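Local coordinates for protein methyl-coenzyme M reductase I beta subunit (Methanosarcina barkeri, PDB 1E6Y) that forms the beta subunit of the nickel-coenzyme F430 enzyme that releases methane from methyl-coenzyme M and coenzyme B in the last step of methanogenesis, at residues 19-24 with 232-237; 68-73 with 150-155; 87-92 with 111-116. All blocks are in the same frame, centred on the assembly; numbering follows the deposited sequence.

Contact 1. Residues 19-24 with 232-237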
loop_
_atom_site.group_PDB
_atom_site.type_symbol
_atom_site.label_atom_id
_atom_site.label_comp_id
_atom_site.label_asym_id
_atom_site.label_seq_id
_atom_site.Cartn_x
_atom_site.Cartn_y
_atom_site.Cartn_z
ATOM N N ASP E 19 10.692 42.539 6.211
ATOM C CA ASP E 19 11.680 41.537 6.587
ATOM C C ASP E 19 11.178 40.177 6.117
ATOM O O ASP E 19 10.038 39.807 6.393
ATOM C CB ASP E 19 11.862 41.530 8.106
ATOM C CG ASP E 19 13.112 40.791 8.545
ATOM O OD1 ASP E 19 13.214 39.576 8.290
ATOM O OD2 ASP E 19 13.982 41.422 9.176
ATOM N N ILE E 20 12.032 39.427 5.426
ATOM C CA ILE E 20 11.616 38.141 4.870
ATOM C C ILE E 20 11.241 37.126 5.951
ATOM O O ILE E 20 10.438 36.226 5.708
ATOM C CB ILE E 20 12.697 37.535 3.937
ATOM C CG1 ILE E 20 13.967 37.214 4.720
ATOM C CG2 ILE E 20 12.995 38.496 2.794
ATOM C CD1 ILE E 20 14.956 36.382 3.941
ATOM N N MET E 21 11.753 37.326 7.163
ATOM C CA MET E 21 11.400 36.472 8.297
ATOM C C MET E 21 9.929 36.608 8.682
ATOM O O MET E 21 9.330 35.667 9.206
ATOM C CB MET E 21 12.271 36.807 9.507
ATOM C CG MET E 21 13.722 36.406 9.350
ATOM S SD MET E 21 13.922 34.621 9.210
ATOM C CE MET E 21 15.346 34.535 8.129
ATOM N N SER E 22 9.353 37.779 8.425
ATOM C CA SER E 22 7.947 38.022 8.725
ATOM C C SER E 22 7.043 37.317 7.720
ATOM O O SER E 22 5.832 37.246 7.912
ATOM C CB SER E 22 7.654 39.525 8.716
ATOM O OG SER E 22 7.671 40.035 7.397
ATOM N N LEU E 23 7.642 36.821 6.639
ATOM C CA LEU E 23 6.916 36.100 5.596
ATOM C C LEU E 23 6.868 34.593 5.848
ATOM O O LEU E 23 6.214 33.859 5.106
ATOM C CB LEU E 23 7.560 36.368 4.229
ATOM C CG LEU E 23 7.612 37.831 3.773
ATOM C CD1 LEU E 23 8.335 37.930 2.437
ATOM C CD2 LEU E 23 6.200 38.393 3.666
ATOM N N ALA E 24 7.583 34.132 6.872
ATOM C CA ALA E 24 7.598 32.713 7.223
ATOM C C ALA E 24 6.193 32.237 7.575
ATOM O O ALA E 24 5.468 32.914 8.306
ATOM C CB ALA E 24 8.534 32.474 8.394
ATOM N N HIS E 232 17.150 30.842 3.202
ATOM C CA HIS E 232 17.178 30.287 1.847
ATOM C C HIS E 232 15.782 30.163 1.230
ATOM O O HIS E 232 15.542 30.644 0.119
ATOM C CB HIS E 232 17.859 28.916 1.865
ATOM C CG HIS E 232 18.147 28.369 0.502
ATOM N ND1 HIS E 232 17.261 27.560 -0.180
ATOM C CD2 HIS E 232 19.231 28.498 -0.300
ATOM C CE1 HIS E 232 17.788 27.214 -1.340
ATOM N NE2 HIS E 232 18.983 27.769 -1.438
ATOM N N GLN E 233 14.850 29.568 1.971
ATOM C CA GLN E 233 13.499 29.354 1.458
ATOM C C GLN E 233 12.674 30.639 1.410
ATOM O O GLN E 233 11.887 30.843 0.488
ATOM C CB GLN E 233 12.778 28.293 2.296
ATOM C CG GLN E 233 13.402 26.903 2.193
ATOM C CD GLN E 233 13.593 26.455 0.754
ATOM O OE1 GLN E 233 14.721 26.327 0.280
ATOM N NE2 GLN E 233 12.491 26.235 0.046
ATOM N N LEU E 234 12.912 31.531 2.368
ATOM C CA LEU E 234 12.147 32.770 2.461
ATOM C C LEU E 234 12.544 33.797 1.403
ATOM O O LEU E 234 11.707 34.576 0.955
ATOM C CB LEU E 234 12.278 33.372 3.862
ATOM C CG LEU E 234 11.554 32.586 4.958
ATOM C CD1 LEU E 234 11.743 33.271 6.298
ATOM C CD2 LEU E 234 10.077 32.473 4.621
ATOM N N LEU E 235 13.806 33.775 0.978
ATOM C CA LEU E 235 14.221 34.559 -0.183
ATOM C C LEU E 235 13.505 34.062 -1.442
ATOM O O LEU E 235 13.015 34.859 -2.240
ATOM C CB LEU E 235 15.738 34.476 -0.373
ATOM C CG LEU E 235 16.583 35.322 0.586
ATOM C CD1 LEU E 235 18.042 34.924 0.462
ATOM C CD2 LEU E 235 16.402 36.802 0.282
ATOM N N GLY E 236 13.369 32.743 -1.561
ATOM C CA GLY E 236 12.599 32.166 -2.649
ATOM C C GLY E 236 11.132 32.560 -2.609
ATOM O O GLY E 236 10.582 33.031 -3.608
ATOM N N LEU E 237 10.507 32.409 -1.444
ATOM C CA LEU E 237 9.117 32.818 -1.256
ATOM C C LEU E 237 8.907 34.297 -1.588
ATOM O O LEU E 237 7.994 34.645 -2.339
ATOM C CB LEU E 237 8.672 32.546 0.187
ATOM C CG LEU E 237 7.272 33.030 0.587
ATOM C CD1 LEU E 237 6.209 32.330 -0.242
ATOM C CD2 LEU E 237 7.047 32.762 2.058
#
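Apolar contacts between a short 3-10 turn, residues 20-23, and one flank of helix 228-241 carry this interface, and Leu234 is its centre. With CG anti to its carbonyl carbon (chi1 -70°) and CD1 continuing anti to CA, Leu234 pushes both methyls against the turn. Leu234 CD1 lies 3.3 Å from Ile20 O and also meets the SD of Met21, whose side chain crosses it at about a right angle. The other branch, Leu234 CD2, rests on the backbone at Ala24, 3.6 Å from Ala24 CA, while the CB of Ala24 touches both methyls. Ile20 reaches the next side chain along the helix: its CG1 takes the crowded position between backbone N and carbonyl carbon (chi1 64°), from which Ile20 CD1 comes within 3.9 Å of Leu235 CG and crosses that leucine obliquely. Farther along the helix, Leu237 sets CD2 3.3 Å from the O of Leu23.

The turn follows strand 13-19, the second strand of the N-terminal hairpin, so the contact joins the start of the N-terminal domain to a helix of the C-terminal domain. Phe220 of helix 204-221 packs on both Ala24 and Leu234, and Pro297 and Ala301 of helix 296-318 cover Leu235.

None of the polar bonds links the turn to the helix. Asp19 closes an Asx turn, its OD1 accepting from Met21 N through the anti lone pair at 2.9 Å. The carbonyl O of Asp19 is gripped twice by Ser22, by its backbone N and by OG, the latter at 2.6 Å and in the carbonyl plane. On the helix, away from the turn, His232 ND1 donates to Gln233 OE1, lying above the carbonyl plane of the acceptor, and His232 NE2 is hydrogen-bonded to Tyr346 OH.

Contact 2. Residues 68-73 with 150-155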
loop_
_atom_site.group_PDB
_atom_site.type_symbol
_atom_site.label_atom_id
_atom_site.label_comp_id
_atom_site.label_asym_id
_atom_site.label_seq_id
_atom_site.Cartn_x
_atom_site.Cartn_y
_atom_site.Cartn_z
ATOM N N ARG E 68 -33.229 1.568 -5.284
ATOM C CA ARG E 68 -33.137 2.162 -3.951
ATOM C C ARG E 68 -33.250 3.683 -4.073
ATOM O O ARG E 68 -32.680 4.439 -3.292
ATOM C CB ARG E 68 -31.852 1.732 -3.259
ATOM C CG ARG E 68 -31.602 0.237 -3.100
ATOM C CD ARG E 68 -32.685 -0.410 -2.220
ATOM N NE ARG E 68 -32.715 0.310 -0.944
ATOM C CZ ARG E 68 -31.835 0.199 0.033
ATOM N NH1 ARG E 68 -31.960 0.932 1.139
ATOM N NH2 ARG E 68 -30.802 -0.640 -0.038
ATOM N N GLY E 69 -33.931 4.119 -5.130
ATOM C CA GLY E 69 -34.005 5.533 -5.452
ATOM C C GLY E 69 -34.714 6.373 -4.409
ATOM O O GLY E 69 -35.742 5.967 -3.861
ATOM N N LEU E 70 -34.120 7.518 -4.087
ATOM C CA LEU E 70 -34.735 8.492 -3.192
ATOM C C LEU E 70 -34.805 9.844 -3.893
ATOM O O LEU E 70 -33.794 10.354 -4.376
ATOM C CB LEU E 70 -33.924 8.618 -1.895
ATOM C CG LEU E 70 -33.808 7.370 -1.012
ATOM C CD1 LEU E 70 -32.835 7.638 0.121
ATOM C CD2 LEU E 70 -35.176 6.984 -0.461
ATOM N N ASN E 71 -36.012 10.388 -4.002
ATOM C CA ASN E 71 -36.226 11.655 -4.692
ATOM C C ASN E 71 -36.370 12.801 -3.700
ATOM O O ASN E 71 -37.472 13.111 -3.241
ATOM C CB ASN E 71 -37.465 11.567 -5.586
ATOM C CG ASN E 71 -37.365 10.452 -6.601
ATOM O OD1 ASN E 71 -36.358 10.323 -7.297
ATOM N ND2 ASN E 71 -38.379 9.596 -6.646
ATOM N N TYR E 72 -35.229 13.353 -3.300
ATOM C CA TYR E 72 -35.191 14.475 -2.370
ATOM C C TYR E 72 -34.787 15.727 -3.133
ATOM O O TYR E 72 -33.844 15.703 -3.928
ATOM C CB TYR E 72 -34.169 14.220 -1.259
ATOM C CG TYR E 72 -34.439 13.009 -0.389
ATOM C CD1 TYR E 72 -35.693 12.392 -0.373
ATOM C CD2 TYR E 72 -33.448 12.508 0.454
ATOM C CE1 TYR E 72 -35.950 11.308 0.465
ATOM C CE2 TYR E 72 -33.697 11.433 1.296
ATOM C CZ TYR E 72 -34.947 10.839 1.299
ATOM O OH TYR E 72 -35.188 9.787 2.150
ATOM N N ASP E 73 -35.487 16.825 -2.876
ATOM C CA ASP E 73 -35.130 18.093 -3.493
ATOM C C ASP E 73 -34.060 18.797 -2.664
ATOM O O ASP E 73 -34.359 19.694 -1.876
ATOM C CB ASP E 73 -36.369 18.983 -3.634
ATOM C CG ASP E 73 -36.120 20.199 -4.514
ATOM O OD1 ASP E 73 -35.052 20.283 -5.158
ATOM O OD2 ASP E 73 -37.002 21.078 -4.558
ATOM N N PRO E 150 -28.432 3.932 4.765
ATOM C CA PRO E 150 -27.170 3.656 4.064
ATOM C C PRO E 150 -27.063 4.360 2.715
ATOM O O PRO E 150 -25.970 4.749 2.295
ATOM C CB PRO E 150 -27.181 2.137 3.901
ATOM C CG PRO E 150 -28.006 1.658 5.036
ATOM C CD PRO E 150 -29.105 2.677 5.148
ATOM N N ILE E 151 -28.201 4.510 2.040
ATOM C CA ILE E 151 -28.261 5.157 0.732
ATOM C C ILE E 151 -28.013 6.664 0.852
ATOM O O ILE E 151 -27.256 7.238 0.066
ATOM C CB ILE E 151 -29.636 4.908 0.047
ATOM C CG1 ILE E 151 -29.867 3.404 -0.147
ATOM C CG2 ILE E 151 -29.703 5.629 -1.294
ATOM C CD1 ILE E 151 -28.846 2.723 -1.043
ATOM N N VAL E 152 -28.621 7.294 1.855
ATOM C CA VAL E 152 -28.390 8.714 2.110
ATOM C C VAL E 152 -26.930 8.955 2.491
ATOM O O VAL E 152 -26.278 9.855 1.956
ATOM C CB VAL E 152 -29.308 9.241 3.241
ATOM C CG1 VAL E 152 -28.920 10.667 3.616
ATOM C CG2 VAL E 152 -30.759 9.198 2.793
ATOM N N LYS E 153 -26.399 8.083 3.343
ATOM C CA LYS E 153 -25.031 8.213 3.829
ATOM C C LYS E 153 -24.022 8.151 2.687
ATOM O O LYS E 153 -23.152 9.012 2.580
ATOM C CB LYS E 153 -24.732 7.111 4.849
ATOM C CG LYS E 153 -23.490 7.358 5.684
ATOM C CD LYS E 153 -22.277 6.683 5.081
ATOM C CE LYS E 153 -21.048 6.901 5.935
ATOM N NZ LYS E 153 -19.883 6.156 5.394
ATOM N N SER E 154 -24.179 7.165 1.808
ATOM C CA SER E 154 -23.240 6.968 0.709
ATOM C C SER E 154 -23.412 7.953 -0.439
ATOM O O SER E 154 -22.488 8.149 -1.228
ATOM C CB SER E 154 -23.334 5.542 0.175
ATOM O OG SER E 154 -22.541 4.677 0.966
ATOM N N ALA E 155 -24.589 8.571 -0.536
ATOM C CA ALA E 155 -24.781 9.667 -1.483
ATOM C C ALA E 155 -23.808 10.794 -1.149
ATOM O O ALA E 155 -23.284 11.459 -2.043
ATOM C CB ALA E 155 -26.217 10.176 -1.427
#
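The guanidinium of Arg68 lies with one face against the side chain of Ile151, whose CG1 sits 3.5 Å above the plane and displaced toward the NH1 rim. Arg68 gets there by folding back: CG is anti to the carbonyl carbon, and bends at chi2 (-63°) and chi3 (-56°) curl the chain round the end of Ile151. Ile151 CD1 is thereby flanked by the root and the tip of the arginine side chain, 3.9 Å from Arg68 CB and 4.0 Å from Arg68 NH2. A salt bridge from NH1 to Asp148, just ahead of the helix, ties down the charged end, so that NH1 is anchored while Ile151 covers a face.

Leu70 points its CD1 between two neighbouring residues of the helix. Leu70 CD1 meets Val152 CG2 at 3.7 Å, the two side chains crossing near a right angle, and Ile151 CG2 at 4.0 Å, where the crossing is oblique. Val152 CG2, anti to its carbonyl carbon, also approaches Tyr72 at the ring edge, 4.0 Å from CE2. The CB of Leu70 lies over one face of the same ring, toward its rim, so the leucine and the valine meet different aspects of the tyrosine. Phe142 stacks on this ring, and Thr144 OG1 hydrogen-bonds its OH, fixing the phenol at its outer end.

Arg68, Leu70 and Tyr72, every second residue of an irregular, largely extended loop, all turn toward the helix, while Asn71 is exposed. A chain of another protein in the assembly touches Arg68, Pro150, Lys153 and Ser154. The arrangement is plain loop-on-helix packing, which joins the connection between helices 46-55 and 78-89 to helix 149-157 within the N-terminal domain.

Contact 3. Residues 87-92 with 111-116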
loop_
_atom_site.group_PDB
_atom_site.type_symbol
_atom_site.label_atom_id
_atom_site.label_comp_id
_atom_site.label_asym_id
_atom_site.label_seq_id
_atom_site.Cartn_x
_atom_site.Cartn_y
_atom_site.Cartn_z
ATOM N N LYS E 87 -25.578 24.658 12.000
ATOM C CA LYS E 87 -25.904 24.323 13.386
ATOM C C LYS E 87 -25.160 23.078 13.867
ATOM O O LYS E 87 -24.774 22.988 15.033
ATOM C CB LYS E 87 -27.411 24.108 13.549
ATOM C CG LYS E 87 -28.243 25.381 13.471
ATOM C CD LYS E 87 -29.725 25.074 13.631
ATOM C CE LYS E 87 -30.576 26.303 13.355
ATOM N NZ LYS E 87 -32.033 25.993 13.412
ATOM N N LEU E 88 -24.960 22.126 12.961
ATOM C CA LEU E 88 -24.289 20.870 13.287
ATOM C C LEU E 88 -22.768 20.983 13.224
ATOM O O LEU E 88 -22.058 20.299 13.961
ATOM C CB LEU E 88 -24.762 19.765 12.340
ATOM C CG LEU E 88 -26.224 19.349 12.496
ATOM C CD1 LEU E 88 -26.635 18.471 11.335
ATOM C CD2 LEU E 88 -26.413 18.622 13.817
ATOM N N VAL E 89 -22.273 21.826 12.321
ATOM C CA VAL E 89 -20.837 22.029 12.157
ATOM C C VAL E 89 -20.251 22.921 13.253
ATOM O O VAL E 89 -19.132 22.684 13.715
ATOM C CB VAL E 89 -20.513 22.644 10.769
ATOM C CG1 VAL E 89 -19.034 22.997 10.674
ATOM C CG2 VAL E 89 -20.880 21.667 9.669
ATOM N N GLN E 90 -21.013 23.925 13.686
ATOM C CA GLN E 90 -20.532 24.883 14.682
ATOM C C GLN E 90 -20.286 24.221 16.036
ATOM O O GLN E 90 -20.841 23.163 16.329
ATOM C CB GLN E 90 -21.524 26.045 14.836
ATOM C CG GLN E 90 -22.791 25.702 15.600
ATOM C CD GLN E 90 -23.600 26.932 15.968
ATOM O OE1 GLN E 90 -23.434 28.003 15.381
ATOM N NE2 GLN E 90 -24.489 26.781 16.942
ATOM N N VAL E 91 -19.379 24.810 16.810
ATOM C CA VAL E 91 -19.023 24.306 18.131
ATOM C C VAL E 91 -19.561 25.228 19.224
ATOM O O VAL E 91 -20.146 24.761 20.199
ATOM C CB VAL E 91 -17.482 24.160 18.274
ATOM C CG1 VAL E 91 -17.103 23.914 19.725
ATOM C CG2 VAL E 91 -16.964 23.023 17.392
ATOM N N ASP E 92 -19.337 26.523 19.061
ATOM C CA ASP E 92 -19.889 27.532 19.966
ATOM C C ASP E 92 -20.799 28.452 19.168
ATOM O O ASP E 92 -20.535 28.736 18.003
ATOM C CB ASP E 92 -18.769 28.361 20.623
ATOM C CG ASP E 92 -17.642 27.503 21.170
ATOM O OD1 ASP E 92 -17.910 26.608 21.996
ATOM O OD2 ASP E 92 -16.487 27.706 20.737
ATOM N N GLN E 111 -17.171 25.774 6.113
ATOM C CA GLN E 111 -15.973 26.079 6.882
ATOM C C GLN E 111 -16.223 25.759 8.348
ATOM O O GLN E 111 -17.068 26.384 8.993
ATOM C CB GLN E 111 -15.595 27.554 6.724
ATOM C CG GLN E 111 -15.564 28.021 5.280
ATOM C CD GLN E 111 -14.880 29.357 5.115
ATOM O OE1 GLN E 111 -15.482 30.406 5.336
ATOM N NE2 GLN E 111 -13.615 29.328 4.711
ATOM N N SER E 112 -15.572 24.703 8.828
ATOM C CA SER E 112 -15.617 24.347 10.241
ATOM C C SER E 112 -15.013 25.478 11.064
ATOM O O SER E 112 -14.136 26.202 10.586
ATOM C CB SER E 112 -14.827 23.058 10.488
ATOM O OG SER E 112 -15.569 21.919 10.093
ATOM N N PRO E 113 -15.459 25.633 12.320
ATOM C CA PRO E 113 -14.776 26.549 13.240
ATOM C C PRO E 113 -13.328 26.124 13.469
ATOM O O PRO E 113 -13.013 24.934 13.421
ATOM C CB PRO E 113 -15.602 26.446 14.520
ATOM C CG PRO E 113 -16.208 25.076 14.456
ATOM C CD PRO E 113 -16.510 24.854 13.002
ATOM N N LYS E 114 -12.456 27.098 13.715
ATOM C CA LYS E 114 -11.043 26.832 13.978
ATOM C C LYS E 114 -10.837 25.825 15.103
ATOM O O LYS E 114 -9.870 25.069 15.093
ATOM C CB LYS E 114 -10.305 28.133 14.313
ATOM C CG LYS E 114 -9.914 28.932 13.090
ATOM C CD LYS E 114 -9.398 30.316 13.442
ATOM C CE LYS E 114 -8.918 31.030 12.182
ATOM N NZ LYS E 114 -8.721 32.498 12.357
ATOM N N SER E 115 -11.787 25.778 16.032
ATOM C CA SER E 115 -11.716 24.864 17.164
ATOM C C SER E 115 -11.599 23.392 16.756
ATOM O O SER E 115 -10.956 22.609 17.457
ATOM C CB SER E 115 -12.933 25.052 18.078
ATOM O OG SER E 115 -14.144 24.815 17.383
ATOM N N ARG E 116 -12.208 23.012 15.632
ATOM C CA ARG E 116 -12.112 21.618 15.175
ATOM C C ARG E 116 -10.708 21.304 14.663
ATOM O O ARG E 116 -10.225 20.190 14.870
ATOM C CB ARG E 116 -13.160 21.303 14.115
ATOM C CG ARG E 116 -14.595 21.426 14.619
ATOM C CD ARG E 116 -15.591 20.862 13.624
ATOM N NE ARG E 116 -16.979 20.916 14.089
ATOM C CZ ARG E 116 -17.516 20.071 14.976
ATOM N NH1 ARG E 116 -18.805 20.256 15.286
ATOM N NH2 ARG E 116 -16.838 19.101 15.544
HETATM O O HOH W 1 -15.786 27.109 18.022
#
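The carbonyl O of Val89 is held by two N-H groups of one side chain: Arg116 NE at 2.8 Å and Arg116 NH1 at 2.9 Å, a side-on grip on a single atom. NE approaches in the carbonyl plane, with an N-H...O angle of 153°, whereas NH1 stands well above that plane. This arginine thus binds the C-terminal end of helix 78-89, where carbonyls lack the donors of a further turn, and the positive charge would probably interact well with the helix dipole there. Helix 114-118, which supplies Arg116, follows strand 107-111 of the antiparallel sheet, so the contact fastens two helix ends across the intervening hairpin of strands 98-102 and 107-111.

An extended chain from CG to NE brings the Arg116 guanidinium edge-on to the Val89 carbonyl, and Val91 CG2 sits 3.8 Å above the centre of one face. Val91 CG2 also touches Pro113 CG at 3.7 Å, the two side chains crossing at about a right angle. Pro113 CD packs on Val89 CG1, which also rests on Ser112.

Thr26 of the second copy of this subunit packs on Val91 and Arg116, and Arg27 of that copy hydrogen-bonds Val91 O, placing the contact at the subunit interface. A water donates to Asp92 OD2 and accepts from Ser115 OG, 2.9 Å from each.

All three contacts are largely buried, yet their settings differ. Contact 1 joins the two domains and lies nearest the chain's centre, about 18 Å between centres against 33 and 25 Å for contacts 2 and 3. Those two belong to the N-terminal domain, and both lie against other chains; contact 3 is nested along the sequence inside the loop closed by contact 2. Helix 125-141 borders both, and helix 78-89 follows the loop of contact 2 and ends in contact 3. Contact 1 is bridged by aliphatic groups and a methionine sulphur. Contact 2 adds an arginine face, its charge paired outside the two segments. Contact 3 alone is joined by direct hydrogen bonds and a water.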